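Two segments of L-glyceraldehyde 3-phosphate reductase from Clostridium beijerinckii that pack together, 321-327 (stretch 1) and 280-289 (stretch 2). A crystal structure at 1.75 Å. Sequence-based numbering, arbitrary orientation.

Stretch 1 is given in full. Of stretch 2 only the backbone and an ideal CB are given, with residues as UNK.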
# COMPACT_ATOMS: atom_id res chain seq x y z
N GLU A 321 3.20 -25.59 -6.64
CA GLU A 321 3.05 -24.78 -5.41
C GLU A 321 1.74 -24.02 -5.51
O GLU A 321 1.02 -23.94 -4.49
CB GLU A 321 4.21 -23.81 -5.20
CG GLU A 321 5.48 -24.48 -4.76
CD GLU A 321 6.73 -23.61 -4.78
OE1 GLU A 321 6.81 -22.71 -5.58
OE2 GLU A 321 7.64 -23.90 -4.01
N LEU A 322 1.50 -23.41 -6.67
CA LEU A 322 0.32 -22.56 -6.91
C LEU A 322 -0.98 -23.36 -6.80
O LEU A 322 -1.88 -22.86 -6.13
CB LEU A 322 0.44 -21.89 -8.28
CG LEU A 322 1.53 -20.82 -8.40
CD1 LEU A 322 1.34 -20.04 -9.68
CD2 LEU A 322 1.58 -19.90 -7.20
N MET A 323 -1.09 -24.53 -7.42
CA MET A 323 -2.37 -25.29 -7.34
C MET A 323 -2.58 -25.77 -5.90
O MET A 323 -3.80 -25.89 -5.48
CB MET A 323 -2.37 -26.47 -8.30
CG MET A 323 -1.66 -27.63 -7.74
SD MET A 323 -2.68 -29.01 -7.20
CE MET A 323 -4.28 -28.26 -6.93
N MET A 324 -1.48 -25.99 -5.13
CA MET A 324 -1.61 -26.42 -3.72
C MET A 324 -2.09 -25.24 -2.87
O MET A 324 -2.98 -25.41 -2.02
CB MET A 324 -0.27 -26.93 -3.18
CG MET A 324 0.06 -28.29 -3.75
SD MET A 324 1.90 -28.61 -3.16
CE MET A 324 1.17 -29.31 -1.43
N ILE A 325 -1.51 -24.07 -3.10
CA ILE A 325 -1.87 -22.85 -2.33
C ILE A 325 -3.35 -22.51 -2.59
O ILE A 325 -4.06 -21.94 -1.70
CB ILE A 325 -0.95 -21.68 -2.69
CG1 ILE A 325 0.44 -21.92 -2.10
CG2 ILE A 325 -1.57 -20.40 -2.19
CD1 ILE A 325 1.49 -20.97 -2.63
N ASP A 326 -3.77 -22.64 -3.85
CA ASP A 326 -5.19 -22.40 -4.22
C ASP A 326 -6.10 -23.46 -3.57
O ASP A 326 -7.12 -23.09 -2.94
CB ASP A 326 -5.37 -22.43 -5.73
CG ASP A 326 -4.89 -21.15 -6.39
OD1 ASP A 326 -4.48 -20.15 -5.64
OD2 ASP A 326 -4.95 -21.13 -7.65
N GLU A 327 -5.75 -24.73 -3.65
CA GLU A 327 -6.67 -25.75 -3.11
C GLU A 327 -6.79 -25.56 -1.58
O GLU A 327 -7.95 -25.77 -1.02
CB GLU A 327 -6.22 -27.14 -3.57
CG GLU A 327 -7.28 -28.21 -3.31
CD GLU A 327 -7.27 -28.78 -1.91
OE1 GLU A 327 -8.19 -29.62 -1.60
OE2 GLU A 327 -6.31 -28.45 -1.14
N UNK A 280 6.90 -14.57 4.57
CA UNK A 280 7.73 -14.31 3.37
C UNK A 280 7.06 -14.91 2.14
O UNK A 280 7.00 -14.21 1.12
CB UNK A 280 9.14 -14.89 3.54
N UNK A 281 6.50 -16.12 2.24
CA UNK A 281 5.85 -16.73 1.05
C UNK A 281 4.59 -15.94 0.70
O UNK A 281 4.30 -15.78 -0.50
CB UNK A 281 5.50 -18.20 1.30
N UNK A 282 3.86 -15.47 1.71
CA UNK A 282 2.62 -14.70 1.50
C UNK A 282 2.95 -13.43 0.71
O UNK A 282 2.14 -13.05 -0.15
CB UNK A 282 1.96 -14.35 2.83
N UNK A 283 4.09 -12.78 1.02
CA UNK A 283 4.52 -11.54 0.33
C UNK A 283 4.93 -11.89 -1.11
O UNK A 283 4.48 -11.21 -2.02
CB UNK A 283 5.68 -10.87 1.07
N UNK A 284 5.71 -12.95 -1.28
CA UNK A 284 6.15 -13.43 -2.61
C UNK A 284 4.93 -13.78 -3.46
O UNK A 284 4.92 -13.45 -4.65
CB UNK A 284 7.07 -14.65 -2.48
N UNK A 285 3.91 -14.41 -2.88
CA UNK A 285 2.74 -14.85 -3.66
C UNK A 285 2.00 -13.64 -4.23
O UNK A 285 1.58 -13.65 -5.40
CB UNK A 285 1.80 -15.69 -2.80
N UNK A 286 1.78 -12.61 -3.43
CA UNK A 286 1.06 -11.42 -3.90
C UNK A 286 1.77 -10.80 -5.12
O UNK A 286 1.08 -10.19 -5.95
CB UNK A 286 0.95 -10.39 -2.77
N UNK A 287 3.09 -10.91 -5.19
CA UNK A 287 3.93 -10.33 -6.28
C UNK A 287 4.13 -11.29 -7.45
O UNK A 287 4.90 -10.96 -8.37
CB UNK A 287 5.30 -9.93 -5.73
N UNK A 288 3.55 -12.47 -7.44
CA UNK A 288 3.92 -13.48 -8.46
C UNK A 288 3.59 -13.01 -9.87
O UNK A 288 4.28 -13.45 -10.81
CB UNK A 288 3.20 -14.80 -8.19
N UNK A 289 2.47 -12.33 -10.04
CA UNK A 289 1.96 -11.83 -11.34
C UNK A 289 2.46 -10.40 -11.59
O UNK A 289 2.38 -9.55 -10.70
CB UNK A 289 0.43 -11.87 -11.37

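Two helices set the frame: 321-327 and the helical part of stretch 2, 280-286, run at 107° between their N-to-C directions, with axes approaching no closer than 12.8 Å. So wide a gap must be filled by side chains, and the visible CB vectors indicate where they can come from.

Position 280 is helical, and its ideal CB has nothing of stretch 1 within 5.5 Å. Stretch 1 sets no preference here; the deposited residue is Gln-280, which makes no contact across the gap.

At 281, CA-to-CB points toward stretch 1, yet the ideal CB also finds nothing within 5.5 Å. The nearest feature in that direction is the apolar end of Ile-325, so a short side chain would leave the space unfilled and a long apolar one, such as methionine or leucine, would suit. The deposited residue is Met-281. Its chi1 and chi2 are both t, extending the chain, and its CE comes to 4.1 Å from Ile-325 CD1.

Positions 282, 283 and 284 are out of reach of stretch 1, and their helical backbone angles would admit many residues. They are Ala-282, Leu-283 and Ser-284.

Position 285 is the center of the contact. The distance from 285 CA to Leu-322 CA is 8.7 Å, the shortest CA-CA distance between the stretches; CA-to-CB points toward stretch 1, and the ideal CB is 5.3 Å from Ile-325 CD1. Ahead lie the methyls of Leu-322 and Ile-325, with the carbonyl O of Leu-322 and the carboxylate of Asp-326 farther on. A large apolar side chain would fit, whether leucine, methionine, phenylalanine or tryptophan, and one that also carries a donor could use the polar atoms. The deposited residue is Trp-285, with chi1 t. Its CD1 lies 3.9 Å from Ile-325 CD1 and 4.0 Å from Leu-322 CD2. No direct hydrogen bond crosses the gap; instead, Trp-285 NE1 donates to a water at 3.0 Å from the water O. That water O in turn donates to Leu-322 O at 3.0 Å and to Asp-326 OD1 at 2.6 Å, so one molecule joins the indole to both acceptors.

Positions 286 and 287 are again out of reach. The first has helical angles; at the second, phi/psi of -90/2° departs from them. They are Val-286 and Leu-287.

At 288, CA-to-CB points toward stretch 1 and the ideal CB is 5.4 Å from Leu-322 CD2. That methyl favors aliphatic carbon, which leucine, methionine, or the stem of lysine or arginine could supply. The deposited residue is Lys-288. With chi1 p and chi2 and chi3 both t, it brings CD to 3.7 Å from Leu-322 CD2, so the contact is made by its methylene chain, while the ammonium is engaged within its own stretch.

Position 289 is extended, at phi/psi -92/136°, and out of reach. Any contribution would be indirect, and an acidic residue could serve a basic neighbor. It is Asp-289, whose OD2 forms a salt bridge with Lys-288 NZ at 2.9 Å.

Stretch 2, residues 280-289: QMALSWVLKD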
# COMPACT_ATOMS: atom_id res chain seq x y z
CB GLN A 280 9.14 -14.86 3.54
CG GLN A 280 10.02 -13.98 4.40
CD GLN A 280 11.37 -14.63 4.56
OE1 GLN A 280 11.48 -15.84 4.72
NE2 GLN A 280 12.40 -13.81 4.37
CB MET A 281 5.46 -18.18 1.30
CG MET A 281 4.90 -18.79 0.05
SD MET A 281 4.51 -20.53 0.24
CE MET A 281 2.95 -20.41 1.13
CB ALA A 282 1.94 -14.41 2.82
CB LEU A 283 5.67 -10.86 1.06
CG LEU A 283 5.38 -10.38 2.48
CD1 LEU A 283 6.62 -9.71 3.04
CD2 LEU A 283 4.21 -9.43 2.51
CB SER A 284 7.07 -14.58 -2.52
OG SER A 284 8.22 -14.22 -1.80
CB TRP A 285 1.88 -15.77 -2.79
CG TRP A 285 0.68 -16.29 -3.51
CD1 TRP A 285 0.59 -17.49 -4.14
CD2 TRP A 285 -0.59 -15.65 -3.68
NE1 TRP A 285 -0.65 -17.62 -4.69
CE2 TRP A 285 -1.39 -16.53 -4.43
CE3 TRP A 285 -1.13 -14.44 -3.25
CZ2 TRP A 285 -2.70 -16.22 -4.80
CZ3 TRP A 285 -2.43 -14.14 -3.62
CH2 TRP A 285 -3.20 -15.03 -4.36
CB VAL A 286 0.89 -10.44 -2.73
CG1 VAL A 286 0.62 -9.07 -3.19
CG2 VAL A 286 -0.18 -10.93 -1.79
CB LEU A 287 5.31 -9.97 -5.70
CG LEU A 287 5.33 -8.74 -4.79
CD1 LEU A 287 6.68 -8.64 -4.12
CD2 LEU A 287 4.99 -7.45 -5.52
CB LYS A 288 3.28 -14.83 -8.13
CG LYS A 288 1.78 -14.97 -8.34
CD LYS A 288 1.31 -16.28 -7.74
CE LYS A 288 -0.06 -16.74 -8.17
NZ LYS A 288 -1.03 -15.67 -8.38
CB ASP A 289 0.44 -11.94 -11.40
CG ASP A 289 -0.06 -13.36 -11.24
OD1 ASP A 289 0.50 -14.30 -11.87
OD2 ASP A 289 -0.96 -13.55 -10.41
O HOH W 1 -1.96 -19.87 -6.13
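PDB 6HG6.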